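Local atomic coordinates of A49 (Vaccinia virus, PDB entry 4D5R), a protein that inhibits host NF-kappa-B activation by interacting with BTRC, which diminishes ubiquitination of the inhibitor NFKBIA and keeps p65/RELA in the cytoplasm. Residues 11-16 / 51-56; 93-98 / 137-142. All coordinates share one frame; numbering follows the deposited sequence.

Contact 1 (11-16 / 51-56); sequences TELASI and ISFLDT
Ile16 and Leu13 meet the ring of Phe53 in different ways. CG2 of Ile16 lies in the ring plane at its edge, 3.9 Å from Phe53 CD1, whereas Leu13 sends CD1 obliquely toward the neighbouring ring atom, 3.6 Å from Phe53 CE1. With CG anti to the backbone N (chi1 172°), Phe53 swings its ring along the flank of helix 49-61, where both branched residues can reach it. The other arm of Ile16 runs over the backbone beside the ring: CD1 ends 3.4 Å from Ser52 OG, and CG1 is 3.9 Å from Phe53 N. Serine suits this place because its short side chain lets the isoleucine come close to the helix. One turn further on, the methyl CG2 of Thr56 meets Leu13 CD1 at 4.1 Å and the aliphatic part of Glu12 beside it. The threonine thus offers carbon to helix 9-23, while its hydroxyl OG1 is hydrogen-bonded to Tyr5. No hydrogen bond joins the two segments. Their axes pass 10.0 Å apart at 157° between N-to-C directions, the near-antiparallel packing of neighbouring helices in an all-alpha bundle, consistent with the Bcl-2-like clan to which the A49 family is assigned.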
# COMPACT_ATOMS: atom_id res chain seq x y z
N THR A 11 18.39 0.29 -5.76
CA THR A 11 19.01 0.72 -4.50
C THR A 11 17.97 1.29 -3.55
O THR A 11 18.06 1.11 -2.33
CB THR A 11 20.05 1.80 -4.76
OG1 THR A 11 21.01 1.27 -5.68
CG2 THR A 11 20.74 2.23 -3.47
N GLU A 12 17.03 2.00 -4.13
CA GLU A 12 16.02 2.67 -3.33
C GLU A 12 15.09 1.70 -2.56
O GLU A 12 14.79 1.87 -1.39
CB GLU A 12 15.20 3.57 -4.23
CG GLU A 12 14.17 4.39 -3.48
CD GLU A 12 14.79 5.36 -2.51
OE1 GLU A 12 16.02 5.61 -2.64
OE2 GLU A 12 14.02 5.90 -1.66
N LEU A 13 14.67 0.65 -3.23
CA LEU A 13 13.75 -0.29 -2.63
C LEU A 13 14.47 -1.18 -1.61
O LEU A 13 13.95 -1.44 -0.54
CB LEU A 13 13.12 -1.07 -3.75
CG LEU A 13 11.84 -1.76 -3.38
CD1 LEU A 13 10.77 -0.83 -2.82
CD2 LEU A 13 11.35 -2.44 -4.64
N ALA A 14 15.69 -1.56 -1.91
CA ALA A 14 16.56 -2.16 -0.90
C ALA A 14 16.74 -1.25 0.34
O ALA A 14 16.58 -1.72 1.47
CB ALA A 14 17.92 -2.46 -1.50
N SER A 15 17.08 0.02 0.15
CA SER A 15 17.35 0.90 1.31
C SER A 15 16.13 1.15 2.11
O SER A 15 16.16 1.12 3.34
CB SER A 15 17.92 2.25 0.91
OG SER A 15 19.14 2.08 0.16
N ILE A 16 15.02 1.41 1.46
CA ILE A 16 13.80 1.69 2.25
C ILE A 16 13.28 0.45 2.99
O ILE A 16 12.80 0.58 4.12
CB ILE A 16 12.72 2.37 1.38
CG1 ILE A 16 11.67 3.10 2.26
CG2 ILE A 16 12.01 1.36 0.48
CD1 ILE A 16 12.21 4.36 2.95
N ILE A 51 5.25 3.67 4.58
CA ILE A 51 4.54 4.50 3.55
C ILE A 51 5.44 4.85 2.38
O ILE A 51 5.07 4.70 1.21
CB ILE A 51 3.87 5.74 4.17
CG1 ILE A 51 2.87 5.37 5.32
CG2 ILE A 51 3.13 6.55 3.10
CD1 ILE A 51 1.79 4.33 5.02
N SER A 52 6.66 5.27 2.69
CA SER A 52 7.64 5.55 1.67
C SER A 52 7.86 4.30 0.84
O SER A 52 7.94 4.38 -0.36
CB SER A 52 8.93 6.04 2.36
OG SER A 52 9.92 6.33 1.41
N PHE A 53 7.85 3.14 1.47
CA PHE A 53 7.94 1.89 0.74
C PHE A 53 6.75 1.70 -0.21
O PHE A 53 6.92 1.35 -1.40
CB PHE A 53 7.98 0.71 1.75
CG PHE A 53 7.90 -0.61 1.10
CD1 PHE A 53 9.03 -1.17 0.49
CD2 PHE A 53 6.71 -1.30 1.06
CE1 PHE A 53 8.97 -2.42 -0.13
CE2 PHE A 53 6.64 -2.53 0.42
CZ PHE A 53 7.77 -3.11 -0.16
N LEU A 54 5.55 1.88 0.32
CA LEU A 54 4.32 1.79 -0.48
C LEU A 54 4.31 2.83 -1.62
O LEU A 54 3.96 2.55 -2.73
CB LEU A 54 3.09 2.04 0.42
CG LEU A 54 2.72 0.98 1.44
CD1 LEU A 54 1.61 1.50 2.34
CD2 LEU A 54 2.29 -0.28 0.69
N ASP A 55 4.68 4.06 -1.31
CA ASP A 55 4.77 5.07 -2.31
C ASP A 55 5.74 4.68 -3.45
O ASP A 55 5.43 4.79 -4.64
CB ASP A 55 5.24 6.35 -1.66
CG ASP A 55 5.28 7.47 -2.64
OD1 ASP A 55 4.20 8.09 -2.83
OD2 ASP A 55 6.35 7.74 -3.20
N THR A 56 6.92 4.22 -3.07
CA THR A 56 7.90 3.82 -4.05
C THR A 56 7.40 2.67 -4.87
O THR A 56 7.47 2.75 -6.12
CB THR A 56 9.23 3.55 -3.36
OG1 THR A 56 9.71 4.82 -2.87
CG2 THR A 56 10.25 2.93 -4.32

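Contact 2 (93-98 / 137-142); sequences DNLENI and ENILQL
Leu95, in the first turn of helix 95-109, drives its side chain against helix 132-151 and has the most surface buried here. Leu95 CB rests 3.6 Å from Asn138 CB. Beyond that, CG stands anti to the backbone N (chi1 -179°), and the branch Leu95 CD2 reaches the backbone of the facing helix, 3.6 Å from Ile139 CA. Leu142, one turn after Asn138, crosses Leu95 at about a right angle; its CD2 is 3.8 Å from Leu95 CD2, while the other methyl, CD1, packs on Glu96 CB at 4.0 Å. A forked leucine suits this position because its two methyls serve two neighbours. Glu96 lends only the aliphatic start of its chain, and its extended remainder carries the carboxylate onward at an exposed site.

Asn138 combines both kinds of contact. Its CB joins the apolar patch, whereas Asn138 ND2 donates to a water at 2.8 Å, and that water donates to Asp93 O at 2.9 Å. ND2 also donates to Val134 O one turn earlier in its own helix, so the amide nitrogen has both that carbonyl and the water as acceptors. Just before Leu95 in the chain, Asn94 is the N-cap: its OD1 accepts from Asn97 N at 2.8 Å with an N-H...O angle of 163°, satisfying an amide of the first turn.

No direct hydrogen bond crosses between the segments. Cohesion therefore comes chiefly from burying carbon of Leu95 and Leu142, with the CB groups of Asn138 and Glu96 adding to it, while the polar link at the margin depends on one water and is probably more adaptable than a direct bond.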
# COMPACT_ATOMS: atom_id res chain seq x y z
N ASP A 93 -1.41 -13.72 6.43
CA ASP A 93 0.03 -13.73 6.58
C ASP A 93 0.83 -13.51 5.33
O ASP A 93 2.03 -13.87 5.32
CB ASP A 93 0.52 -15.10 7.18
CG ASP A 93 -0.01 -15.37 8.55
OD1 ASP A 93 -0.38 -14.41 9.28
OD2 ASP A 93 -0.00 -16.58 8.94
N ASN A 94 0.28 -12.89 4.30
CA ASN A 94 0.99 -12.75 3.07
C ASN A 94 1.19 -11.28 2.79
O ASN A 94 0.19 -10.51 2.64
CB ASN A 94 0.23 -13.46 1.96
CG ASN A 94 0.93 -13.38 0.62
OD1 ASN A 94 1.13 -12.30 0.05
ND2 ASN A 94 1.33 -14.52 0.12
N LEU A 95 2.43 -10.82 2.80
CA LEU A 95 2.70 -9.39 2.73
C LEU A 95 2.45 -8.81 1.35
O LEU A 95 1.87 -7.70 1.26
CB LEU A 95 4.06 -9.00 3.26
CG LEU A 95 4.42 -7.50 3.24
CD1 LEU A 95 3.56 -6.72 4.20
CD2 LEU A 95 5.89 -7.22 3.53
N GLU A 96 2.81 -9.55 0.29
CA GLU A 96 2.50 -9.14 -1.07
C GLU A 96 0.99 -8.84 -1.19
O GLU A 96 0.55 -7.82 -1.83
CB GLU A 96 2.89 -10.23 -2.05
CG GLU A 96 2.65 -9.81 -3.48
CD GLU A 96 3.01 -10.85 -4.54
OE1 GLU A 96 3.67 -11.81 -4.22
OE2 GLU A 96 2.61 -10.68 -5.72
N ASN A 97 0.16 -9.74 -0.67
CA ASN A 97 -1.28 -9.51 -0.74
C ASN A 97 -1.77 -8.25 0.04
O ASN A 97 -2.73 -7.60 -0.40
CB ASN A 97 -2.10 -10.72 -0.32
CG ASN A 97 -1.93 -11.90 -1.26
OD1 ASN A 97 -1.51 -11.75 -2.37
ND2 ASN A 97 -2.30 -13.05 -0.80
N ILE A 98 -1.10 -7.92 1.14
CA ILE A 98 -1.43 -6.71 1.90
C ILE A 98 -1.05 -5.45 1.14
O ILE A 98 -1.87 -4.51 1.04
CB ILE A 98 -0.81 -6.74 3.29
CG1 ILE A 98 -1.62 -7.70 4.17
CG2 ILE A 98 -0.76 -5.36 3.95
CD1 ILE A 98 -0.92 -8.15 5.45
N GLU A 137 8.22 -9.98 9.11
CA GLU A 137 8.53 -11.31 8.64
C GLU A 137 8.86 -11.38 7.13
O GLU A 137 9.67 -12.23 6.72
CB GLU A 137 7.41 -12.32 9.00
CG GLU A 137 7.77 -13.81 8.80
CD GLU A 137 6.89 -14.77 9.57
OE1 GLU A 137 5.97 -14.35 10.32
OE2 GLU A 137 7.13 -16.00 9.50
N ASN A 138 8.35 -10.45 6.35
CA ASN A 138 8.39 -10.58 4.88
C ASN A 138 8.88 -9.38 4.07
O ASN A 138 8.99 -9.51 2.85
CB ASN A 138 6.94 -10.90 4.41
CG ASN A 138 6.44 -12.22 4.96
OD1 ASN A 138 6.93 -13.29 4.55
ND2 ASN A 138 5.51 -12.18 5.92
N ILE A 139 9.14 -8.23 4.70
CA ILE A 139 9.42 -6.99 3.96
C ILE A 139 10.70 -7.17 3.12
O ILE A 139 10.75 -6.79 1.93
CB ILE A 139 9.47 -5.73 4.89
CG1 ILE A 139 9.65 -4.41 4.13
CG2 ILE A 139 10.62 -5.71 5.85
CD1 ILE A 139 8.48 -3.92 3.44
N LEU A 140 11.77 -7.78 3.70
CA LEU A 140 12.97 -7.93 2.93
C LEU A 140 12.80 -8.80 1.72
O LEU A 140 13.29 -8.45 0.61
CB LEU A 140 14.17 -8.43 3.81
CG LEU A 140 14.56 -7.47 4.95
CD1 LEU A 140 15.87 -7.98 5.64
CD2 LEU A 140 14.73 -6.01 4.51
N GLN A 141 12.17 -9.97 1.90
CA GLN A 141 11.91 -10.84 0.75
C GLN A 141 11.04 -10.20 -0.35
O GLN A 141 11.28 -10.40 -1.54
CB GLN A 141 11.23 -12.13 1.19
CG GLN A 141 11.08 -13.20 0.10
CD GLN A 141 12.42 -13.62 -0.57
OE1 GLN A 141 13.36 -14.07 0.10
NE2 GLN A 141 12.49 -13.50 -1.90
N LEU A 142 9.97 -9.53 0.08
CA LEU A 142 9.08 -8.84 -0.82
C LEU A 142 9.83 -7.81 -1.65
O LEU A 142 9.70 -7.81 -2.88
CB LEU A 142 7.98 -8.17 -0.07
CG LEU A 142 7.00 -7.44 -1.00
CD1 LEU A 142 6.43 -8.45 -2.02
CD2 LEU A 142 5.92 -6.74 -0.21
O HOH W 1 4.11 -14.19 7.27

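Overall arrangement
Contact 1 closes before contact 2 opens along the chain, and their centres lie 14 Å apart, each about 11 Å from the centre of the chain. They use four different helices, 9-23 with 49-61 and 95-109 with 132-151, yet they touch: Phe53 CZ is 3.8 Å from Ile139 CD1 and 4.1 Å from Leu142 CD2. Helix 132-151 joins them further, since Ile146 and Arg147 touch Leu13 while Ile139 packs on Ser17, Val20 and Ile21 of helix 9-23. The C-terminal helix thus lies against helices from early and late in the sequence, so the two contacts meet through Phe53, Ile139 and Leu142 in a single-chain fold of helices and loops, with no strand.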